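Membrane-anchored mycosin mycp1 (Mycobacterium thermoresistibile, PDB 4HVL) acts as a subtilisin-like serine protease of the mycobacterial cell envelope, an essential component of the type VII (ESX-1) secretion system. Local coordinates at residues Thr103-Ala106 and Ser107-Gly111; Cys184-Val187 and Thr188-Ile191; Ile191-Thr194 and Gly195-Ala198; Pro330-Thr333 and Pro334-Ile338. All coordinates share one frame; numbering follows the deposited sequence.

In the fold
None of the four contacts spans a long loop; each is closed by neighbours in sequence, and they follow one another without nesting or crossing. Contact 1 runs along helix 102-110, which starts just after His-101 of the predicted charge relay system. On the opposite side of the chain's centre, contact 2 turns the chain out of strand 183-186, and contact 3 starts helix 194-206. These two share Ile-191, and Tyr-185 OH probably hydrogen-bonds to Glu-193 OE2 between them. Helix 194-206 then leads to strand 210-214 of the parallel sheet. Contact 4, about 12 Å from contact 1 at the nearest atoms, caps helix 334-343 after helix 311-328 and packs against strand 210-214.

Contact 1 (Thr103-Ala106 and Ser107-Gly111); sequences TLTA and SVIAG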
loop_
_atom_site.group_PDB
_atom_site.type_symbol
_atom_site.label_atom_id
_atom_site.label_comp_id
_atom_site.label_asym_id
_atom_site.label_seq_id
_atom_site.Cartn_x
_atom_site.Cartn_y
_atom_site.Cartn_z
ATOM N N THR A 103 -8.205 6.123 6.059
ATOM C CA THR A 103 -9.523 6.462 5.539
ATOM C C THR A 103 -9.386 6.882 4.075
ATOM O O THR A 103 -10.186 6.495 3.224
ATOM C CB THR A 103 -10.146 7.612 6.358
ATOM O OG1 THR A 103 -10.237 7.203 7.737
ATOM C CG2 THR A 103 -11.526 7.940 5.833
ATOM N N LEU A 104 -8.354 7.662 3.796
ATOM C CA LEU A 104 -8.126 8.199 2.433
ATOM C C LEU A 104 -7.689 7.089 1.488
ATOM O O LEU A 104 -8.188 6.995 0.388
ATOM C CB LEU A 104 -7.121 9.349 2.449
ATOM C CG LEU A 104 -7.635 10.701 2.971
ATOM C CD1 LEU A 104 -8.047 10.669 4.436
ATOM C CD2 LEU A 104 -6.590 11.784 2.769
ATOM N N THR A 105 -6.759 6.246 1.920
ATOM C CA THR A 105 -6.382 5.053 1.146
ATOM C C THR A 105 -7.599 4.216 0.731
ATOM O O THR A 105 -7.799 3.929 -0.456
ATOM C CB THR A 105 -5.439 4.169 1.968
ATOM O OG1 THR A 105 -4.354 4.973 2.414
ATOM C CG2 THR A 105 -4.897 3.010 1.142
ATOM N N ALA A 106 -8.416 3.861 1.721
ATOM C CA ALA A 106 -9.617 3.069 1.470
ATOM C C ALA A 106 -10.543 3.762 0.471
ATOM O O ALA A 106 -11.130 3.082 -0.398
ATOM C CB ALA A 106 -10.356 2.760 2.775
ATOM N N SER A 107 -10.634 5.097 0.557
ATOM C CA SER A 107 -11.501 5.857 -0.359
ATOM C C SER A 107 -11.023 5.786 -1.805
ATOM O O SER A 107 -11.845 5.741 -2.728
ATOM C CB SER A 107 -11.671 7.315 0.069
ATOM O OG SER A 107 -10.537 8.108 -0.253
ATOM N N VAL A 108 -9.710 5.766 -1.999
ATOM C CA VAL A 108 -9.128 5.668 -3.344
ATOM C C VAL A 108 -9.417 4.285 -3.967
ATOM O O VAL A 108 -9.783 4.183 -5.144
ATOM C CB VAL A 108 -7.606 6.010 -3.330
ATOM C CG1 VAL A 108 -6.932 5.609 -4.625
ATOM C CG2 VAL A 108 -7.388 7.495 -3.095
ATOM N N ILE A 109 -9.294 3.229 -3.155
ATOM C CA ILE A 109 -9.550 1.853 -3.580
ATOM C C ILE A 109 -11.052 1.667 -3.927
ATOM O O ILE A 109 -11.394 1.223 -5.014
ATOM C CB ILE A 109 -9.167 0.854 -2.458
ATOM C CG1 ILE A 109 -7.655 0.917 -2.146
ATOM C CG2 ILE A 109 -9.587 -0.567 -2.829
ATOM C CD1 ILE A 109 -7.233 0.135 -0.916
ATOM N N ALA A 110 -11.934 2.039 -3.000
ATOM C CA ALA A 110 -13.339 1.634 -3.071
ATOM C C ALA A 110 -14.351 2.710 -2.686
ATOM O O ALA A 110 -15.508 2.401 -2.429
ATOM C CB ALA A 110 -13.538 0.388 -2.227
ATOM N N GLY A 111 -13.943 3.972 -2.693
ATOM C CA GLY A 111 -14.848 5.049 -2.342
ATOM C C GLY A 111 -16.036 5.123 -3.285
ATOM O O GLY A 111 -15.880 5.014 -4.497
#
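Ser-107 leans back over the previous turn of helix 102-110 and reaches the carbonyl of Leu-104. Its CB lies 3.5 Å from Leu-104 O and scarcely farther from Thr-103 O. With chi1 at 77°, the hydroxyl stands between the backbone N and the carbonyl carbon, and this swings Ser-107 OG to 2.7 Å from Leu-104 O, to which it donates. Serine suits the place because its short arm can fold back onto its own helix. Leu-104 O is thus held twice, since Val-108 N also donates to it, at 3.1 Å. Having given its proton to its own helix, Ser-107 OG accepts from the backbone N of Leu-289, so it both donates and accepts while buried.

Two residues further on, Ile-109 points to a different side of the helix. Its CG1 runs past Thr-105 O at 3.5 Å, and its tip CD1 meets Thr-105 CG2 at 4.2 Å, methyl against methyl. Thr-105 can join this apolar patch through CG2 because its hydroxyl turns to Asp-70 of the predicted charge relay system.

Every residue touching here is buried, as expected of the helix that follows His-101, the predicted charge-relay histidine, in the subtilisin fold. Ile-109 rests on Val-66 and Val-68 of strand 65-70 and on Ala-316 of helix 311-328, Val-108 on Tyr-317 of the same helix, and Leu-104 on Phe-313 and on Ala-288 of strand 288-289.

Contact 2 (Cys184-Val187 and Thr188-Ile191); sequences CYKV and TRPI
Tyr-185 lays its ring across the returning chain and receives Ile-191 on one face. The strand residue takes chi1 57°, which folds the ring back over its own backbone and turns it over the loop. Ile-191 CD1 sits 4.1 Å from the ring centroid of Tyr-185, a CH-pi contact displaced toward the CD1 rim, where the two atoms named CD1 are 3.7 Å apart. An extended isoleucine suits this role, for it can carry one methyl out to the ring. At the phenol end, one water donates to Tyr-185 OH and to Ile-191 O, 2.7 Å from each, and the hydroxyl probably hydrogen-bonds to Glu-193 OE2 as well.

Lys-186 begins a type I beta turn that ends at Arg-189. Arg-189 N donates to Lys-186 O at 2.9 Å, approaching from well above the carbonyl plane, not along a lone pair. The side chains of these two residues meet through their aliphatic parts, Lys-186 CE against Arg-189 CD at 3.9 Å. A second water accepts from Lys-186 N and, weakly, from Arg-189 NH1 at the edge of the guanidinium.

Val-187 is the first of the two central residues of the turn, and its carbonyl oxygen lies beside Pro-190 CD, 3.8 Å away. The contact is therefore of two kinds: a ring face against a methyl on the buried side, with the phenol OH turned to Glu-193 and a water, and a hydrated turn outside, where the two cationic groups stay apart and are probably screened by solvent.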
loop_
_atom_site.group_PDB
_atom_site.type_symbol
_atom_site.label_atom_id
_atom_site.label_comp_id
_atom_site.label_asym_id
_atom_site.label_seq_id
_atom_site.Cartn_x
_atom_site.Cartn_y
_atom_site.Cartn_z
ATOM N N CYS A 184 11.680 0.213 6.405
ATOM C CA CYS A 184 13.029 0.345 5.850
ATOM C C CYS A 184 14.118 0.021 6.861
ATOM O O CYS A 184 14.036 0.403 8.030
ATOM C CB CYS A 184 13.266 1.777 5.358
ATOM S SG CYS A 184 12.142 2.292 4.038
ATOM N N TYR A 185 15.142 -0.680 6.403
ATOM C CA TYR A 185 16.324 -0.887 7.221
ATOM C C TYR A 185 17.553 -1.101 6.337
ATOM O O TYR A 185 17.421 -1.393 5.145
ATOM C CB TYR A 185 16.113 -2.048 8.200
ATOM C CG TYR A 185 15.748 -3.394 7.610
ATOM C CD1 TYR A 185 14.415 -3.732 7.359
ATOM C CD2 TYR A 185 16.723 -4.365 7.363
ATOM C CE1 TYR A 185 14.069 -4.961 6.858
ATOM C CE2 TYR A 185 16.374 -5.615 6.870
ATOM C CZ TYR A 185 15.041 -5.910 6.621
ATOM O OH TYR A 185 14.672 -7.148 6.098
ATOM N N LYS A 186 18.730 -0.944 6.927
ATOM C CA LYS A 186 19.977 -1.085 6.190
ATOM C C LYS A 186 20.290 -2.555 5.942
ATOM O O LYS A 186 20.117 -3.403 6.821
ATOM C CB LYS A 186 21.123 -0.405 6.933
ATOM C CG LYS A 186 20.805 1.054 7.245
ATOM C CD LYS A 186 22.018 1.888 7.586
ATOM C CE LYS A 186 22.749 1.424 8.840
ATOM N NZ LYS A 186 24.196 1.738 8.714
ATOM N N VAL A 187 20.753 -2.840 4.732
ATOM C CA VAL A 187 21.079 -4.202 4.315
ATOM C C VAL A 187 22.124 -4.880 5.238
ATOM O O VAL A 187 22.110 -6.100 5.414
ATOM C CB VAL A 187 21.522 -4.223 2.820
ATOM C CG1 VAL A 187 22.902 -3.611 2.617
ATOM C CG2 VAL A 187 21.515 -5.649 2.287
ATOM N N THR A 188 22.996 -4.093 5.858
ATOM C CA THR A 188 24.025 -4.641 6.742
ATOM C C THR A 188 23.517 -4.912 8.159
ATOM O O THR A 188 24.207 -5.543 8.948
ATOM C CB THR A 188 25.229 -3.690 6.820
ATOM O OG1 THR A 188 24.762 -2.366 7.108
ATOM C CG2 THR A 188 26.017 -3.711 5.473
ATOM N N ARG A 189 22.305 -4.445 8.463
ATOM C CA ARG A 189 21.709 -4.611 9.773
ATOM C C ARG A 189 20.407 -5.360 9.614
ATOM O O ARG A 189 19.348 -4.804 9.890
ATOM C CB ARG A 189 21.457 -3.238 10.408
ATOM C CG ARG A 189 22.727 -2.506 10.843
ATOM C CD ARG A 189 22.421 -1.234 11.634
ATOM N NE ARG A 189 21.805 -1.513 12.942
ATOM C CZ ARG A 189 20.503 -1.399 13.243
ATOM N NH1 ARG A 189 19.612 -0.998 12.340
ATOM N NH2 ARG A 189 20.076 -1.687 14.474
ATOM N N PRO A 190 20.482 -6.626 9.163
ATOM C CA PRO A 190 19.278 -7.353 8.778
ATOM C C PRO A 190 18.375 -7.715 9.961
ATOM O O PRO A 190 18.857 -8.172 10.976
ATOM C CB PRO A 190 19.836 -8.624 8.113
ATOM C CG PRO A 190 21.179 -8.823 8.735
ATOM C CD PRO A 190 21.705 -7.437 8.942
ATOM N N ILE A 191 17.076 -7.491 9.816
ATOM C CA ILE A 191 16.083 -7.907 10.808
ATOM C C ILE A 191 15.642 -9.322 10.438
ATOM O O ILE A 191 15.524 -9.628 9.249
ATOM C CB ILE A 191 14.868 -6.938 10.754
ATOM C CG1 ILE A 191 15.221 -5.598 11.422
ATOM C CG2 ILE A 191 13.634 -7.542 11.397
ATOM C CD1 ILE A 191 14.303 -4.452 11.035
HETATM O O HOH W 1 16.330 -9.227 6.724
HETATM O O HOH W 2 18.852 -0.315 9.873
#

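Contact 3 (Ile191-Thr194 and Gly195-Ala198); sequences IDET and GVGA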
loop_
_atom_site.group_PDB
_atom_site.type_symbol
_atom_site.label_atom_id
_atom_site.label_comp_id
_atom_site.label_asym_id
_atom_site.label_seq_id
_atom_site.Cartn_x
_atom_site.Cartn_y
_atom_site.Cartn_z
ATOM N N ILE A 191 17.076 -7.491 9.816
ATOM C CA ILE A 191 16.083 -7.907 10.808
ATOM C C ILE A 191 15.642 -9.322 10.438
ATOM O O ILE A 191 15.524 -9.628 9.249
ATOM C CB ILE A 191 14.868 -6.938 10.754
ATOM C CG1 ILE A 191 15.221 -5.598 11.422
ATOM C CG2 ILE A 191 13.634 -7.542 11.397
ATOM C CD1 ILE A 191 14.303 -4.452 11.035
ATOM N N ASP A 192 15.373 -10.190 11.417
ATOM C CA ASP A 192 14.815 -11.498 11.086
ATOM C C ASP A 192 13.303 -11.294 10.850
ATOM O O ASP A 192 12.564 -11.086 11.771
ATOM C CB ASP A 192 15.110 -12.566 12.175
ATOM C CG ASP A 192 14.337 -13.891 11.946
ATOM O OD1 ASP A 192 13.701 -14.056 10.864
ATOM O OD2 ASP A 192 14.326 -14.767 12.861
ATOM N N GLU A 193 12.874 -11.311 9.596
ATOM C CA GLU A 193 11.478 -11.061 9.243
ATOM C C GLU A 193 10.932 -12.211 8.390
ATOM O O GLU A 193 10.070 -12.016 7.519
ATOM C CB GLU A 193 11.355 -9.737 8.505
ATOM C CG GLU A 193 12.211 -9.619 7.230
ATOM C CD GLU A 193 11.605 -8.656 6.216
ATOM O OE1 GLU A 193 10.446 -8.854 5.822
ATOM O OE2 GLU A 193 12.244 -7.678 5.840
ATOM N N THR A 194 11.491 -13.395 8.632
ATOM C CA THR A 194 11.056 -14.689 8.081
ATOM C C THR A 194 9.532 -14.855 8.125
ATOM O O THR A 194 8.906 -15.327 7.164
ATOM C CB THR A 194 11.804 -15.811 8.879
ATOM O OG1 THR A 194 13.187 -15.765 8.505
ATOM C CG2 THR A 194 11.302 -17.186 8.567
ATOM N N GLY A 195 8.937 -14.413 9.229
ATOM C CA GLY A 195 7.499 -14.416 9.380
ATOM C C GLY A 195 6.749 -13.601 8.355
ATOM O O GLY A 195 5.643 -13.986 7.977
ATOM N N VAL A 196 7.320 -12.478 7.902
ATOM C CA VAL A 196 6.631 -11.653 6.920
ATOM C C VAL A 196 6.535 -12.406 5.601
ATOM O O VAL A 196 5.468 -12.465 4.988
ATOM C CB VAL A 196 7.275 -10.254 6.737
ATOM C CG1 VAL A 196 6.565 -9.458 5.634
ATOM C CG2 VAL A 196 7.257 -9.486 8.051
ATOM N N GLY A 197 7.649 -12.993 5.195
ATOM C CA GLY A 197 7.715 -13.802 3.994
ATOM C C GLY A 197 6.758 -14.969 4.055
ATOM O O GLY A 197 6.071 -15.251 3.091
ATOM N N ALA A 198 6.697 -15.629 5.200
ATOM C CA ALA A 198 5.804 -16.769 5.358
ATOM C C ALA A 198 4.349 -16.313 5.285
ATOM O O ALA A 198 3.504 -17.013 4.696
ATOM C CB ALA A 198 6.080 -17.491 6.666
HETATM O O HOH W 3 9.513 -12.706 11.622
#
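Glu-193 O is gripped by two amides of the first turn of helix 194-206: Val-196 N at 2.8 Å and, weakly, Gly-197 N at 3.5 Å from that same oxygen. Glu-193 is the N-cap residue and lies within an Asx turn. Here Asp-192 OD1 accepts from Thr-194 N at 3.2 Å, nearly along the C-O axis of the carboxylate. The same oxygen of Asp-192 receives Thr-194 OG1 at 3.0 Å on its syn side, and the two donors come from opposite faces of the carboxylate plane. Aspartate fits here since its side chain is just long enough to reach forward to the amide and hydroxyl of Thr-194, and its negative charge would probably favour the helix start.

The side chain of Glu-193 instead goes inward. With chi1 57° it rises over Val-196, where Glu-193 OE1 lies 3.6 Å from Val-196 CB. That oxygen hydrogen-bonds with the hydroxyls of Ser-247 and Tyr-251, while OE2 is turned to Tyr-185. Val-196 also rests on Tyr-251 and on Ala-163 of helix 154-171. At the helix start a water accepts from Gly-195 N at 3.0 Å and donates, weakly, to Asp-192 O.

Contact 4 (Pro330-Thr333 and Pro334-Ile338); sequences PDLT and PAQVI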
loop_
_atom_site.group_PDB
_atom_site.type_symbol
_atom_site.label_atom_id
_atom_site.label_comp_id
_atom_site.label_asym_id
_atom_site.label_seq_id
_atom_site.Cartn_x
_atom_site.Cartn_y
_atom_site.Cartn_z
ATOM N N PRO A 330 -12.964 -13.864 -12.696
ATOM C CA PRO A 330 -12.825 -14.515 -11.387
ATOM C C PRO A 330 -11.999 -15.819 -11.408
ATOM O O PRO A 330 -11.606 -16.292 -10.356
ATOM C CB PRO A 330 -14.287 -14.759 -10.945
ATOM C CG PRO A 330 -15.080 -14.768 -12.211
ATOM C CD PRO A 330 -14.351 -13.894 -13.199
ATOM N N ASP A 331 -11.742 -16.383 -12.593
ATOM C CA ASP A 331 -10.926 -17.590 -12.710
ATOM C C ASP A 331 -9.432 -17.317 -12.572
ATOM O O ASP A 331 -8.669 -18.259 -12.435
ATOM C CB ASP A 331 -11.178 -18.353 -14.028
ATOM C CG ASP A 331 -10.923 -17.511 -15.270
ATOM O OD1 ASP A 331 -10.967 -16.261 -15.209
ATOM O OD2 ASP A 331 -10.722 -18.098 -16.349
ATOM N N LEU A 332 -9.011 -16.052 -12.615
ATOM C CA LEU A 332 -7.579 -15.742 -12.569
ATOM C C LEU A 332 -6.975 -16.003 -11.195
ATOM O O LEU A 332 -7.560 -15.653 -10.177
ATOM C CB LEU A 332 -7.312 -14.301 -12.998
ATOM C CG LEU A 332 -7.626 -13.984 -14.465
ATOM C CD1 LEU A 332 -7.052 -12.628 -14.779
ATOM C CD2 LEU A 332 -7.082 -15.019 -15.460
ATOM N N THR A 333 -5.809 -16.635 -11.175
ATOM C CA THR A 333 -5.035 -16.796 -9.934
ATOM C C THR A 333 -4.408 -15.440 -9.569
ATOM O O THR A 333 -4.365 -14.531 -10.387
ATOM C CB THR A 333 -3.914 -17.837 -10.088
ATOM O OG1 THR A 333 -2.970 -17.384 -11.062
ATOM C CG2 THR A 333 -4.465 -19.177 -10.530
ATOM N N PRO A 334 -3.917 -15.298 -8.344
ATOM C CA PRO A 334 -3.238 -14.043 -8.022
ATOM C C PRO A 334 -2.017 -13.766 -8.920
ATOM O O PRO A 334 -1.786 -12.616 -9.301
ATOM C CB PRO A 334 -2.828 -14.245 -6.568
ATOM C CG PRO A 334 -3.834 -15.207 -6.046
ATOM C CD PRO A 334 -4.154 -16.131 -7.146
ATOM N N ALA A 335 -1.258 -14.801 -9.281
ATOM C CA ALA A 335 -0.119 -14.598 -10.203
ATOM C C ALA A 335 -0.594 -14.015 -11.535
ATOM O O ALA A 335 0.031 -13.124 -12.090
ATOM C CB ALA A 335 0.655 -15.893 -10.447
ATOM N N GLN A 336 -1.694 -14.540 -12.054
ATOM C CA GLN A 336 -2.213 -14.087 -13.336
ATOM C C GLN A 336 -2.790 -12.671 -13.223
ATOM O O GLN A 336 -2.693 -11.893 -14.167
ATOM C CB GLN A 336 -3.274 -15.056 -13.862
ATOM C CG GLN A 336 -2.727 -16.414 -14.290
ATOM C CD GLN A 336 -3.836 -17.426 -14.538
ATOM O OE1 GLN A 336 -4.791 -17.547 -13.754
ATOM N NE2 GLN A 336 -3.728 -18.136 -15.630
ATOM N N VAL A 337 -3.369 -12.319 -12.073
ATOM C CA VAL A 337 -3.886 -10.958 -11.903
ATOM C C VAL A 337 -2.749 -9.954 -12.016
ATOM O O VAL A 337 -2.788 -9.029 -12.819
ATOM C CB VAL A 337 -4.629 -10.770 -10.561
ATOM C CG1 VAL A 337 -5.034 -9.308 -10.367
ATOM C CG2 VAL A 337 -5.876 -11.651 -10.505
ATOM N N ILE A 338 -1.731 -10.172 -11.213
ATOM C CA ILE A 338 -0.547 -9.339 -11.174
ATOM C C ILE A 338 0.119 -9.259 -12.525
ATOM O O ILE A 338 0.539 -8.182 -12.935
ATOM C CB ILE A 338 0.474 -9.913 -10.153
ATOM C CG1 ILE A 338 0.271 -9.284 -8.795
ATOM C CG2 ILE A 338 1.923 -9.620 -10.532
ATOM C CD1 ILE A 338 -1.138 -9.245 -8.325
HETATM O O HOH W 4 -6.829 -19.514 -13.947
#
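Two torsions bring Thr-333 and Gln-336 within reach of each other. A chi1 of 64° turns Thr-333 OG1 to the start of helix 334-343. In Gln-336, chi1 of -69° leaves CG opposite the carbonyl carbon, and the extended chain runs back past the threonine. The result is a capping box. Gln-336 N donates to Thr-333 OG1 at 3.3 Å, and Thr-333 N donates in return to Gln-336 OE1 at 2.9 Å. The second bond is almost straight and lies in the amide plane, on a lone pair of the oxygen.

Gln-336 OE1 has a further partner, a water that donates to it at 2.8 Å and also to Asp-331 O. Threonine serves well as the N-cap because its hydroxyl can accept from an amide in the first turn, while Pro-334 follows naturally: the first residue of a helix needs no amide hydrogen.

On the inner side an apolar contact joins loop to helix, Leu-332 CB against Val-337 CG2 at 3.9 Å. Leu-332 and Val-337 both rest on Ile-325 of helix 311-328, and Val-337 and Pro-334 reach Val-210 of strand 210-214. The chemistry is thus divided: reciprocal polar bonds occupy two amides at the exposed helix start, and the contact of Leu-332 with Val-337 beneath packs the loop that follows helix 311-328 against helix 334-343.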